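Local coordinates for mandelate racemase/muconate lactonizing enzyme family protein (Bradyrhizobium sp. ORS 278, PDB 3TOY) that belongs to the mandelate racemase/muconate lactonizing enzyme family, with the capping domain and modified TIM barrel of the enolase superfamily, its own function not being established, at residues A[326-331]-A[338-343]; A[291-296]-A[305-310]; A[75-80]-A[319-324]; A[145-148]-A[153-156]. One frame throughout, in Å; residues are numbered along the deposited sequence.

Contact 1 (A[326-331]-A[338-343]). With P4C (O-acetaldehydyl-hexaethylene glycol), chain R.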
loop_
_atom_site.group_PDB
_atom_site.type_symbol
_atom_site.label_atom_id
_atom_site.label_comp_id
_atom_site.label_asym_id
_atom_site.label_seq_id
_atom_site.Cartn_x
_atom_site.Cartn_y
_atom_site.Cartn_z
ATOM N N ALA A 326 -18.212 33.337 -16.709
ATOM C CA ALA A 326 -17.317 33.485 -15.581
ATOM C C ALA A 326 -16.157 32.491 -15.743
ATOM O O ALA A 326 -15.036 32.786 -15.369
ATOM C CB ALA A 326 -18.056 33.239 -14.273
ATOM N N SER A 327 -16.445 31.325 -16.313
ATOM C CA SER A 327 -15.387 30.325 -16.530
ATOM C C SER A 327 -14.259 30.864 -17.393
ATOM O O SER A 327 -13.089 30.544 -17.193
ATOM C CB SER A 327 -15.969 29.057 -17.142
ATOM O OG SER A 327 -16.844 28.435 -16.224
ATOM N N ALA A 328 -14.610 31.701 -18.364
ATOM C CA ALA A 328 -13.622 32.272 -19.253
ATOM C C ALA A 328 -12.631 33.152 -18.514
ATOM O O ALA A 328 -11.551 33.401 -19.002
ATOM C CB ALA A 328 -14.315 33.058 -20.352
ATOM N N HIS A 329 -13.019 33.640 -17.333
ATOM C CA HIS A 329 -12.133 34.498 -16.560
ATOM C C HIS A 329 -11.165 33.732 -15.660
ATOM O O HIS A 329 -10.145 34.284 -15.247
ATOM C CB HIS A 329 -12.921 35.482 -15.685
ATOM C CG HIS A 329 -13.538 36.611 -16.451
ATOM N ND1 HIS A 329 -12.925 37.839 -16.585
ATOM C CD2 HIS A 329 -14.717 36.701 -17.112
ATOM C CE1 HIS A 329 -13.697 38.634 -17.311
ATOM N NE2 HIS A 329 -14.794 37.971 -17.638
ATOM N N VAL A 330 -11.480 32.478 -15.333
ATOM C CA VAL A 330 -10.576 31.706 -14.464
ATOM C C VAL A 330 -9.711 30.670 -15.208
ATOM O O VAL A 330 -8.593 30.397 -14.780
ATOM C CB VAL A 330 -11.308 31.034 -13.263
ATOM C CG1 VAL A 330 -11.673 32.091 -12.200
ATOM C CG2 VAL A 330 -12.524 30.251 -13.735
ATOM N N LEU A 331 -10.196 30.140 -16.325
ATOM C CA LEU A 331 -9.369 29.198 -17.096
ATOM C C LEU A 331 -7.997 29.753 -17.516
ATOM O O LEU A 331 -6.987 29.032 -17.488
ATOM C CB LEU A 331 -10.168 28.606 -18.255
ATOM C CG LEU A 331 -11.096 27.505 -17.756
ATOM C CD1 LEU A 331 -12.229 27.207 -18.753
ATOM C CD2 LEU A 331 -10.285 26.219 -17.463
ATOM N N HIS A 338 -7.962 23.153 -19.606
ATOM C CA HIS A 338 -8.237 22.172 -20.649
ATOM C C HIS A 338 -9.337 22.754 -21.550
ATOM O O HIS A 338 -9.023 23.487 -22.496
ATOM C CB HIS A 338 -8.610 20.826 -19.977
ATOM C CG HIS A 338 -8.685 19.656 -20.913
ATOM N ND1 HIS A 338 -9.236 18.447 -20.535
ATOM C CD2 HIS A 338 -8.266 19.492 -22.193
ATOM C CE1 HIS A 338 -9.147 17.589 -21.539
ATOM N NE2 HIS A 338 -8.566 18.199 -22.561
ATOM N N PHE A 339 -10.599 22.469 -21.270
ATOM C CA PHE A 339 -11.720 22.986 -22.104
ATOM C C PHE A 339 -12.673 23.902 -21.333
ATOM O O PHE A 339 -12.876 23.733 -20.136
ATOM C CB PHE A 339 -12.575 21.833 -22.620
ATOM C CG PHE A 339 -12.097 21.235 -23.890
ATOM C CD1 PHE A 339 -11.480 19.990 -23.886
ATOM C CD2 PHE A 339 -12.304 21.885 -25.112
ATOM C CE1 PHE A 339 -11.047 19.413 -25.067
ATOM C CE2 PHE A 339 -11.881 21.301 -26.303
ATOM C CZ PHE A 339 -11.258 20.063 -26.280
ATOM N N LEU A 340 -13.284 24.846 -22.054
ATOM C CA LEU A 340 -14.428 25.599 -21.547
ATOM C C LEU A 340 -15.700 24.980 -22.149
ATOM O O LEU A 340 -15.788 24.780 -23.375
ATOM C CB LEU A 340 -14.273 27.102 -21.898
ATOM C CG LEU A 340 -15.393 28.046 -21.403
ATOM C CD1 LEU A 340 -14.838 29.452 -21.185
ATOM C CD2 LEU A 340 -16.593 28.083 -22.355
ATOM N N GLU A 341 -16.659 24.615 -21.291
ATOM C CA GLU A 341 -17.929 24.035 -21.737
ATOM C C GLU A 341 -18.909 25.119 -22.181
ATOM O O GLU A 341 -19.285 25.984 -21.385
ATOM C CB GLU A 341 -18.627 23.268 -20.607
ATOM C CG GLU A 341 -19.919 22.558 -21.078
ATOM C CD GLU A 341 -20.578 21.722 -19.994
ATOM O OE1 GLU A 341 -20.331 21.972 -18.784
ATOM O OE2 GLU A 341 -21.351 20.822 -20.363
ATOM N N VAL A 342 -19.361 25.043 -23.425
ATOM C CA VAL A 342 -20.350 26.022 -23.881
ATOM C C VAL A 342 -21.731 25.419 -23.849
ATOM O O VAL A 342 -22.068 24.568 -24.675
ATOM C CB VAL A 342 -20.058 26.530 -25.299
ATOM C CG1 VAL A 342 -21.201 27.448 -25.780
ATOM C CG2 VAL A 342 -18.727 27.266 -25.335
ATOM N N LEU A 343 -22.502 25.835 -22.851
ATOM C CA LEU A 343 -23.936 25.566 -22.762
ATOM C C LEU A 343 -24.540 26.884 -22.289
ATOM O O LEU A 343 -24.302 27.314 -21.165
ATOM C CB LEU A 343 -24.218 24.437 -21.771
ATOM C CG LEU A 343 -25.646 23.920 -21.564
ATOM C CD1 LEU A 343 -26.453 23.930 -22.843
ATOM C CD2 LEU A 343 -25.603 22.517 -20.960
HETATM O O1 P4C R . -4.054 16.254 -21.650
HETATM C C2 P4C R . -4.851 17.440 -21.782
HETATM C C3 P4C R . -4.165 18.465 -22.683
HETATM O O4 P4C R . -4.790 19.727 -22.430
HETATM C C5 P4C R . -4.296 20.801 -23.238
HETATM C C6 P4C R . -5.444 21.725 -23.668
HETATM O O7 P4C R . -6.108 21.145 -24.792
HETATM C C8 P4C R . -7.319 21.789 -25.227
HETATM C C9 P4C R . -7.290 21.883 -26.762
HETATM O O10 P4C R . -7.963 20.817 -27.431
HETATM C C11 P4C R . -7.444 20.550 -28.750
HETATM C C12 P4C R . -6.241 19.610 -28.710
HETATM O O13 P4C R . -6.432 18.454 -29.537
HETATM C C14 P4C R . -5.598 17.339 -29.186
HETATM C C15 P4C R . -6.294 16.351 -28.245
HETATM O O16 P4C R . -6.616 15.100 -28.877
HETATM C C17 P4C R . -7.668 14.375 -28.220
HETATM C C18 P4C R . -8.309 13.323 -29.133
HETATM O O19 P4C R . -9.343 13.904 -29.943
HETATM C C20 P4C R . -9.557 13.217 -31.180
HETATM C C21 P4C R . -10.313 14.106 -32.170
HETATM O O22 P4C R . -9.463 15.130 -32.700
#

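Contact 2 (A[291-296]-A[305-310]). With P4C (O-acetaldehydyl-hexaethylene glycol), chain H.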
loop_
_atom_site.group_PDB
_atom_site.type_symbol
_atom_site.label_atom_id
_atom_site.label_comp_id
_atom_site.label_asym_id
_atom_site.label_seq_id
_atom_site.Cartn_x
_atom_site.Cartn_y
_atom_site.Cartn_z
ATOM N N ILE A 291 -10.800 16.854 -14.375
ATOM C CA ILE A 291 -11.870 17.400 -13.541
ATOM C C ILE A 291 -12.483 18.599 -14.265
ATOM O O ILE A 291 -11.824 19.224 -15.079
ATOM C CB ILE A 291 -11.403 17.867 -12.107
ATOM C CG1 ILE A 291 -10.294 18.921 -12.192
ATOM C CG2 ILE A 291 -10.982 16.611 -11.245
ATOM C CD1 ILE A 291 -9.927 19.491 -10.839
ATOM N N MET A 292 -13.725 18.898 -13.915
ATOM C CA MET A 292 -14.426 20.080 -14.424
ATOM C C MET A 292 -15.299 20.695 -13.324
ATOM O O MET A 292 -16.515 20.434 -13.258
ATOM C CB MET A 292 -15.285 19.716 -15.651
ATOM C CG MET A 292 -16.188 18.501 -15.500
ATOM S SD MET A 292 -17.028 18.079 -17.060
ATOM C CE MET A 292 -18.371 19.322 -17.091
ATOM N N PRO A 293 -14.682 21.482 -12.433
ATOM C CA PRO A 293 -15.478 22.093 -11.371
ATOM C C PRO A 293 -16.556 23.024 -11.957
ATOM O O PRO A 293 -16.392 23.532 -13.069
ATOM C CB PRO A 293 -14.457 22.901 -10.570
ATOM C CG PRO A 293 -13.102 22.336 -10.953
ATOM C CD PRO A 293 -13.247 21.824 -12.345
ATOM N N ASP A 294 -17.643 23.178 -11.207
ATOM C CA ASP A 294 -18.707 24.151 -11.474
ATOM C C ASP A 294 -18.472 25.319 -10.526
ATOM O O ASP A 294 -18.359 25.134 -9.301
ATOM C CB ASP A 294 -20.054 23.481 -11.163
ATOM C CG ASP A 294 -21.258 24.345 -11.550
ATOM O OD1 ASP A 294 -21.201 25.587 -11.345
ATOM O OD2 ASP A 294 -22.241 23.763 -12.051
ATOM N N LEU A 295 -18.372 26.525 -11.070
ATOM C CA LEU A 295 -18.156 27.675 -10.210
ATOM C C LEU A 295 -19.238 27.802 -9.132
ATOM O O LEU A 295 -18.981 28.397 -8.100
ATOM C CB LEU A 295 -18.064 28.966 -11.039
ATOM C CG LEU A 295 -16.714 29.157 -11.732
ATOM C CD1 LEU A 295 -16.830 30.179 -12.884
ATOM C CD2 LEU A 295 -15.639 29.585 -10.753
ATOM N N MET A 296 -20.432 27.259 -9.375
ATOM C CA MET A 296 -21.519 27.344 -8.386
ATOM C C MET A 296 -21.306 26.409 -7.205
ATOM O O MET A 296 -21.946 26.567 -6.173
ATOM C CB MET A 296 -22.853 26.908 -8.981
ATOM C CG MET A 296 -23.315 27.588 -10.212
ATOM S SD MET A 296 -25.011 27.010 -10.458
ATOM C CE MET A 296 -24.821 25.343 -11.110
ATOM N N LEU A 305 -9.749 28.934 -7.631
ATOM C CA LEU A 305 -8.304 29.170 -7.608
ATOM C C LEU A 305 -7.555 28.183 -6.690
ATOM O O LEU A 305 -6.427 27.757 -7.001
ATOM C CB LEU A 305 -7.987 30.626 -7.224
ATOM C CG LEU A 305 -8.472 31.668 -8.242
ATOM C CD1 LEU A 305 -8.354 33.074 -7.636
ATOM C CD2 LEU A 305 -7.743 31.594 -9.593
ATOM N N ASN A 306 -8.152 27.826 -5.565
ATOM C CA ASN A 306 -7.595 26.805 -4.675
ATOM C C ASN A 306 -7.492 25.484 -5.443
ATOM O O ASN A 306 -6.435 24.834 -5.472
ATOM C CB ASN A 306 -8.533 26.620 -3.473
ATOM C CG ASN A 306 -7.982 25.683 -2.380
ATOM O OD1 ASN A 306 -7.583 24.516 -2.615
ATOM N ND2 ASN A 306 -8.028 26.186 -1.140
ATOM N N VAL A 307 -8.611 25.084 -6.046
ATOM C CA VAL A 307 -8.658 23.824 -6.817
ATOM C C VAL A 307 -7.682 23.832 -8.015
ATOM O O VAL A 307 -7.132 22.806 -8.379
ATOM C CB VAL A 307 -10.119 23.467 -7.262
ATOM C CG1 VAL A 307 -10.138 22.231 -8.200
ATOM C CG2 VAL A 307 -10.984 23.170 -6.027
ATOM N N ALA A 308 -7.421 24.988 -8.610
ATOM C CA ALA A 308 -6.479 25.054 -9.710
ATOM C C ALA A 308 -5.083 24.628 -9.222
ATOM O O ALA A 308 -4.346 23.992 -9.965
ATOM C CB ALA A 308 -6.414 26.467 -10.288
ATOM N N GLY A 309 -4.740 24.997 -7.985
ATOM C CA GLY A 309 -3.422 24.625 -7.406
ATOM C C GLY A 309 -3.365 23.112 -7.173
ATOM O O GLY A 309 -2.354 22.459 -7.464
ATOM N N GLN A 310 -4.451 22.559 -6.660
ATOM C CA GLN A 310 -4.559 21.123 -6.439
ATOM C C GLN A 310 -4.436 20.373 -7.755
ATOM O O GLN A 310 -3.749 19.363 -7.836
ATOM C CB GLN A 310 -5.919 20.764 -5.843
ATOM C CG GLN A 310 -6.187 21.280 -4.427
ATOM C CD GLN A 310 -7.500 20.740 -3.913
ATOM O OE1 GLN A 310 -7.788 19.561 -4.081
ATOM N NE2 GLN A 310 -8.323 21.605 -3.302
HETATM O O1 P4C H . -3.482 28.930 -7.983
HETATM C C2 P4C H . -4.431 29.568 -8.852
HETATM C C3 P4C H . -3.758 30.627 -9.721
HETATM O O4 P4C H . -3.759 31.896 -9.058
HETATM C C5 P4C H . -3.917 32.989 -9.979
HETATM C C6 P4C H . -3.765 34.344 -9.291
HETATM O O7 P4C H . -4.927 34.647 -8.520
HETATM C C8 P4C H . -4.750 35.636 -7.500
HETATM C C9 P4C H . -5.950 35.560 -6.556
HETATM O O10 P4C H . -5.543 35.031 -5.289
HETATM C C11 P4C H . -6.621 34.492 -4.523
HETATM C C12 P4C H . -6.053 33.718 -3.335
HETATM O O13 P4C H . -5.538 32.445 -3.745
HETATM C C14 P4C H . -5.281 31.593 -2.621
HETATM C C15 P4C H . -4.502 30.361 -3.076
HETATM O O16 P4C H . -5.408 29.340 -3.501
#

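Contact 3 (A[75-80]-A[319-324]). With ACT (acetate ion), chain F.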
loop_
_atom_site.group_PDB
_atom_site.type_symbol
_atom_site.label_atom_id
_atom_site.label_comp_id
_atom_site.label_asym_id
_atom_site.label_seq_id
_atom_site.Cartn_x
_atom_site.Cartn_y
_atom_site.Cartn_z
ATOM N N PHE A 75 -27.207 28.630 -12.327
ATOM C CA PHE A 75 -28.130 27.691 -12.971
ATOM C C PHE A 75 -28.662 26.821 -11.863
ATOM O O PHE A 75 -27.878 26.242 -11.095
ATOM C CB PHE A 75 -27.412 26.832 -14.017
ATOM C CG PHE A 75 -28.249 25.710 -14.558
ATOM C CD1 PHE A 75 -29.331 25.966 -15.395
ATOM C CD2 PHE A 75 -27.960 24.387 -14.234
ATOM C CE1 PHE A 75 -30.085 24.938 -15.890
ATOM C CE2 PHE A 75 -28.728 23.359 -14.727
ATOM C CZ PHE A 75 -29.787 23.623 -15.556
ATOM N N ALA A 76 -29.989 26.720 -11.766
ATOM C CA ALA A 76 -30.602 26.119 -10.598
ATOM C C ALA A 76 -31.073 24.686 -10.818
ATOM O O ALA A 76 -31.620 24.065 -9.893
ATOM C CB ALA A 76 -31.757 26.999 -10.100
ATOM N N TYR A 77 -30.859 24.167 -12.029
ATOM C CA TYR A 77 -31.265 22.809 -12.388
ATOM C C TYR A 77 -32.771 22.587 -12.521
ATOM O O TYR A 77 -33.223 22.037 -13.518
ATOM C CB TYR A 77 -30.688 21.784 -11.400
ATOM C CG TYR A 77 -29.224 21.471 -11.672
ATOM C CD1 TYR A 77 -28.863 20.494 -12.603
ATOM C CD2 TYR A 77 -28.215 22.161 -11.017
ATOM C CE1 TYR A 77 -27.512 20.208 -12.857
ATOM C CE2 TYR A 77 -26.859 21.879 -11.274
ATOM C CZ TYR A 77 -26.531 20.904 -12.188
ATOM O OH TYR A 77 -25.195 20.623 -12.444
ATOM N N THR A 78 -33.523 22.990 -11.498
ATOM C CA THR A 78 -34.976 22.744 -11.433
ATOM C C THR A 78 -35.690 23.959 -10.822
ATOM O O THR A 78 -35.117 24.664 -9.998
ATOM C CB THR A 78 -35.300 21.463 -10.626
ATOM O OG1 THR A 78 -36.718 21.320 -10.484
ATOM C CG2 THR A 78 -34.668 21.509 -9.229
ATOM N N ARG A 79 -36.930 24.230 -11.233
ATOM C CA ARG A 79 -37.619 25.425 -10.716
ATOM C C ARG A 79 -37.836 25.295 -9.209
ATOM O O ARG A 79 -37.899 26.281 -8.473
ATOM C CB ARG A 79 -38.947 25.673 -11.451
ATOM C CG ARG A 79 -40.001 24.602 -11.223
ATOM C CD ARG A 79 -41.412 25.200 -11.135
ATOM N NE ARG A 79 -41.871 25.761 -12.405
ATOM C CZ ARG A 79 -42.079 27.059 -12.635
ATOM N NH1 ARG A 79 -41.877 27.961 -11.678
ATOM N NH2 ARG A 79 -42.500 27.453 -13.832
ATOM N N LEU A 80 -37.921 24.057 -8.744
ATOM C CA LEU A 80 -38.037 23.778 -7.324
ATOM C C LEU A 80 -36.946 24.469 -6.483
ATOM O O LEU A 80 -37.177 24.848 -5.336
ATOM C CB LEU A 80 -38.036 22.262 -7.121
ATOM C CG LEU A 80 -38.316 21.671 -5.753
ATOM C CD1 LEU A 80 -39.035 20.329 -5.919
ATOM C CD2 LEU A 80 -37.005 21.510 -4.999
ATOM N N SER A 319 -11.175 21.505 -16.638
ATOM C CA SER A 319 -12.138 22.165 -17.510
ATOM C C SER A 319 -13.205 22.846 -16.649
ATOM O O SER A 319 -13.147 22.762 -15.422
ATOM C CB SER A 319 -12.769 21.112 -18.428
ATOM O OG SER A 319 -11.793 20.600 -19.325
ATOM N N SER A 320 -14.190 23.499 -17.282
ATOM C CA SER A 320 -15.283 24.090 -16.538
ATOM C C SER A 320 -16.602 23.378 -16.790
ATOM O O SER A 320 -16.801 22.725 -17.819
ATOM C CB SER A 320 -15.411 25.590 -16.891
ATOM O OG SER A 320 -15.546 25.747 -18.303
ATOM N N HIS A 321 -17.507 23.504 -15.821
ATOM C CA HIS A 321 -18.875 23.077 -16.025
ATOM C C HIS A 321 -19.801 24.291 -16.129
ATOM O O HIS A 321 -19.985 25.013 -15.147
ATOM C CB HIS A 321 -19.378 22.239 -14.872
ATOM C CG HIS A 321 -20.784 21.767 -15.072
ATOM N ND1 HIS A 321 -21.795 22.033 -14.177
ATOM C CD2 HIS A 321 -21.345 21.059 -16.079
ATOM C CE1 HIS A 321 -22.923 21.502 -14.619
ATOM N NE2 HIS A 321 -22.674 20.895 -15.767
ATOM N N ILE A 322 -20.400 24.448 -17.314
ATOM C CA ILE A 322 -21.290 25.561 -17.657
ATOM C C ILE A 322 -20.820 26.917 -17.119
ATOM O O ILE A 322 -19.618 27.164 -17.020
ATOM C CB ILE A 322 -22.767 25.242 -17.313
ATOM C CG1 ILE A 322 -22.964 25.124 -15.801
ATOM C CG2 ILE A 322 -23.208 24.005 -18.050
ATOM C CD1 ILE A 322 -24.386 24.782 -15.401
ATOM N N LEU A 323 -21.743 27.840 -16.847
ATOM C CA LEU A 323 -21.314 29.216 -16.499
ATOM C C LEU A 323 -20.112 29.666 -17.350
ATOM O O LEU A 323 -19.052 30.052 -16.820
ATOM C CB LEU A 323 -20.997 29.337 -14.994
ATOM C CG LEU A 323 -22.178 29.624 -14.043
ATOM C CD1 LEU A 323 -23.182 28.472 -14.002
ATOM C CD2 LEU A 323 -21.713 29.982 -12.642
ATOM N N PRO A 324 -20.269 29.631 -18.679
ATOM C CA PRO A 324 -19.141 29.917 -19.571
ATOM C C PRO A 324 -18.613 31.333 -19.443
ATOM O O PRO A 324 -17.427 31.572 -19.681
ATOM C CB PRO A 324 -19.721 29.694 -20.973
ATOM C CG PRO A 324 -21.182 29.788 -20.803
ATOM C CD PRO A 324 -21.498 29.311 -19.421
HETATM C C ACT F . -25.205 18.579 -17.038
HETATM O O ACT F . -24.722 19.699 -17.338
HETATM O OXT ACT F . -24.549 17.577 -17.392
HETATM C CH3 ACT F . -26.504 18.431 -16.293
#

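Contact 4 (A[145-148]-A[153-156])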
loop_
_atom_site.group_PDB
_atom_site.type_symbol
_atom_site.label_atom_id
_atom_site.label_comp_id
_atom_site.label_asym_id
_atom_site.label_seq_id
_atom_site.Cartn_x
_atom_site.Cartn_y
_atom_site.Cartn_z
ATOM N N PRO A 145 -11.474 43.364 -16.540
ATOM C CA PRO A 145 -12.048 42.024 -16.443
ATOM C C PRO A 145 -11.455 41.293 -15.226
ATOM O O PRO A 145 -10.292 41.510 -14.865
ATOM C CB PRO A 145 -11.601 41.344 -17.744
ATOM C CG PRO A 145 -10.420 42.123 -18.230
ATOM C CD PRO A 145 -10.666 43.552 -17.756
ATOM N N VAL A 146 -12.234 40.424 -14.604
ATOM C CA VAL A 146 -11.701 39.657 -13.463
ATOM C C VAL A 146 -10.392 38.945 -13.823
ATOM O O VAL A 146 -9.471 38.904 -13.007
ATOM C CB VAL A 146 -12.720 38.640 -12.921
ATOM C CG1 VAL A 146 -12.060 37.691 -11.880
ATOM C CG2 VAL A 146 -13.924 39.372 -12.308
ATOM N N VAL A 147 -10.298 38.381 -15.028
ATOM C CA VAL A 147 -9.067 37.651 -15.403
ATOM C C VAL A 147 -7.802 38.499 -15.230
ATOM O O VAL A 147 -6.786 38.010 -14.757
ATOM C CB VAL A 147 -9.148 37.024 -16.825
ATOM C CG1 VAL A 147 -9.298 38.107 -17.887
ATOM C CG2 VAL A 147 -7.901 36.127 -17.131
ATOM N N GLU A 148 -7.849 39.788 -15.589
ATOM C CA GLU A 148 -6.686 40.661 -15.329
ATOM C C GLU A 148 -6.429 40.912 -13.849
ATOM O O GLU A 148 -5.270 41.029 -13.432
ATOM C CB GLU A 148 -6.827 42.001 -16.081
ATOM C CG GLU A 148 -6.681 41.796 -17.578
ATOM C CD GLU A 148 -6.992 43.049 -18.385
ATOM O OE1 GLU A 148 -7.156 44.139 -17.776
ATOM O OE2 GLU A 148 -7.066 42.929 -19.628
ATOM N N SER A 153 -4.500 37.120 -18.533
ATOM C CA SER A 153 -5.008 37.914 -19.650
ATOM C C SER A 153 -6.212 37.252 -20.302
ATOM O O SER A 153 -6.372 36.034 -20.244
ATOM C CB SER A 153 -3.898 38.157 -20.691
ATOM O OG SER A 153 -3.467 36.946 -21.311
ATOM N N ALA A 154 -7.065 38.058 -20.923
ATOM C CA ALA A 154 -8.261 37.536 -21.571
ATOM C C ALA A 154 -7.852 37.027 -22.926
ATOM O O ALA A 154 -7.556 37.806 -23.832
ATOM C CB ALA A 154 -9.318 38.628 -21.726
ATOM N N ARG A 155 -7.831 35.717 -23.063
ATOM C CA ARG A 155 -7.429 35.092 -24.296
ATOM C C ARG A 155 -8.313 33.905 -24.625
ATOM O O ARG A 155 -9.041 33.398 -23.763
ATOM C CB ARG A 155 -5.979 34.657 -24.202
ATOM C CG ARG A 155 -5.701 33.753 -23.033
ATOM C CD ARG A 155 -4.217 33.780 -22.733
ATOM N NE ARG A 155 -3.911 32.996 -21.548
ATOM C CZ ARG A 155 -3.994 31.670 -21.499
ATOM N NH1 ARG A 155 -4.381 30.982 -22.573
ATOM N NH2 ARG A 155 -3.701 31.035 -20.374
ATOM N N PRO A 156 -8.279 33.490 -25.894
ATOM C CA PRO A 156 -9.165 32.468 -26.413
ATOM C C PRO A 156 -8.885 31.137 -25.720
ATOM O O PRO A 156 -7.742 30.681 -25.691
ATOM C CB PRO A 156 -8.790 32.393 -27.904
ATOM C CG PRO A 156 -8.106 33.694 -28.195
ATOM C CD PRO A 156 -7.401 34.058 -26.938
HETATM O O HOH W 1 -6.604 40.767 -21.002
#

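Contact 1 (A[326-331]-A[338-343])
Ser327 and Leu340 bring their backbones nearest, CA to CA 7.0 Å, where helix 324-330 lies over strand 340-342; no hydrogen bond joins the two, and the side chains that meet are apolar. Leu340 carries the contact. With CG anti to its backbone N (chi1 -179°), its CD1 reaches the helix and rests on Ala328, 3.6 Å from Ala328 N and 3.7 Å from Ala328 CB. Leu331 crosses Leu340 obliquely, its CD1 3.8 Å from Leu340 CB and equally close to Phe339 O. Within segment 326-331, Ser327 O takes the N-H groups of both Val330 and Leu331. Before the strand, the His338 ring is sandwiched: C2 of a bound O-acetaldehydyl-hexaethylene glycol lies over one face and Phe339 CD1 over the opposite one, both toward the rim. The same ligand meets Phe339 CZ through O10 at 3.6 Å, and it is also hydrogen-bonded to Asp225 of a second subunit. Strand 340-342 pairs in parallel with strand 157-162 of the barrel, and Val361 of strand 360-361 touches both Ala328 and Leu340. On the side of the preceding helix, 300-314, Val330 and Leu331 touch Trp304.

Contact 2 (A[291-296]-A[305-310])
No flat group faces another where Pro293 meets Val307; the planar groups nearby, the Asp294 carboxylate and the amides of Asn306 and Gln310, make bonds within their own segments and beyond. Asp294 OD1 takes Met296 N at 2.7 Å on its anti side, 28° out of the carboxylate plane, forming an Asx turn. The other oxygen, OD2, is left to His321 ND1. In one of two modelled conformers of Asn306, its OD1 accepts from Gln310 NE2 at 3.1 Å. That donor points almost straight at the oxygen and within the Gln310 amide plane, but stands tilted from the carbonyl plane of Asn306. Gln310 NE2 also gives a bond to Pro276 O, and Asn306 ND2 binds Asp312 of a third subunit.

Three apolar side chains make the contact. Val307 CG1 rests on both Ile291 CD1 (3.8 Å) and Pro293 CG (4.0 Å), Ile291 meeting it at a slant and Pro293 sliding past in the opposite direction. Ile291 holds CG1 between its backbone N and carbonyl carbon and then extends, which sends CD1 to the helix. Another side of the helix meets a bound O-acetaldehydyl-hexaethylene glycol: Leu305 CD1 lies 3.6 Å from its C9, Ala308 CB 4.0 Å from its C2, and its O1 makes a weak bond to Leu305 O.

Helix 300-314 thus packs on Ile291 and on the loop that follows strand 290-291, as in a TIM-type barrel. Phe279 of helix 275-285 and Trp304 of helix 300-314 both touch Pro293.

Contact 3 (A[75-80]-A[319-324])
Tyr77 and His321 approach from opposite directions, the phenol oxygen of the one beside the imidazole of the other. Tyr77 OH stops 3.3 Å from His321 CE1, near the plane of the histidine ring and at its edge, a packing contact with no hydrogen bond across the segments. Next to that carbon, His321 NE2 gives a nearly straight hydrogen bond (172°) to acetate O at 2.8 Å, also in the ring plane. The acetate CH3 lies at the edge of the Tyr77 ring. The extended first torsion of His321 (chi1 -179°) puts CE1 beside Tyr77 OH; Ile322 CG1 lies over one face of the imidazole. Ile322 and Phe75 cross at about a right angle, with Ile322 CD1 3.8 Å from Phe75 CD2. Phe75 is also covered from its own segment: Tyr77 N lies 3.5 Å above the ring centre, and Phe75 CE2 in turn lies over a face of Tyr77.

The contact joins the capping domain, just after strand 69-75, to a loop at the end of the barrel where this superfamily has its active site. Leu116 of a fourth subunit packs on Tyr77. Both nitrogens of His321 are engaged, ND1 by Asp294 OD2 and NE2 by acetate, which fixes the turn of the ring. The acetate, probably from the crystallisation liquor, is also bound by Lys190 and Asn221, and a calcium ion lies about 4 Å from the histidine side chain; the surroundings are consistent with an anion-binding place.

Contact 4 (A[145-148]-A[153-156])
Val147 packs against Ser153 and Ala154 where the short helix 146-149, with Pro145 at its N-cap position, turns back toward strand 157-162, the first strand of the barrel; the turn is consistent with a link between the capping domain and the barrel. The apolar contacts come from one side chain. Val147 spreads both methyls over the returning chain: CG1, set between the backbone N and carbonyl carbon (chi1 63°), lies 3.9 Å from Ala154 CB, and CG2 rests 3.5 Å from Ser153 O. Pro332 also touches Val147.

Direct hydrogen bonds between the two segments are absent, and most polar groups find partners outside them. Val147 N bonds to His329 ND1 of helix 324-330, while Glu148 N makes a weak bond to Pro145 O at the start of the helix. Ser153 OG is held by Asp105 OD2 of a third subunit, and it lies at the edge of the Arg155 guanidinium, in its plane; Arg155 also packs on that Asp105.

What spans the polar side is water. One molecule donates to Glu148 OE2 at 2.6 Å and accepts from Ala154 N at 2.7 Å.

How the contacts relate
Contacts 1, 2 and 3 are buried in the core, whereas contact 4 is only partly buried, its centre about 18 Å from the centre of the chain. Contact 1 sets a helix on a strand, contact 2 a helix on the residues at and after one, and Leu295 of contact 2 packs on Ala326 of contact 1. Contact 3 mixes apolar packing with a histidine bound to acetate; Glu341 of contact 1 bonds to its Ile322 N, and Asp294 of contact 2 to its His321. In contact 4 a water joins the two segments, and His329 ties it to contact 1. Contacts 2 and 4 both meet a third subunit; contact 3 meets a fourth.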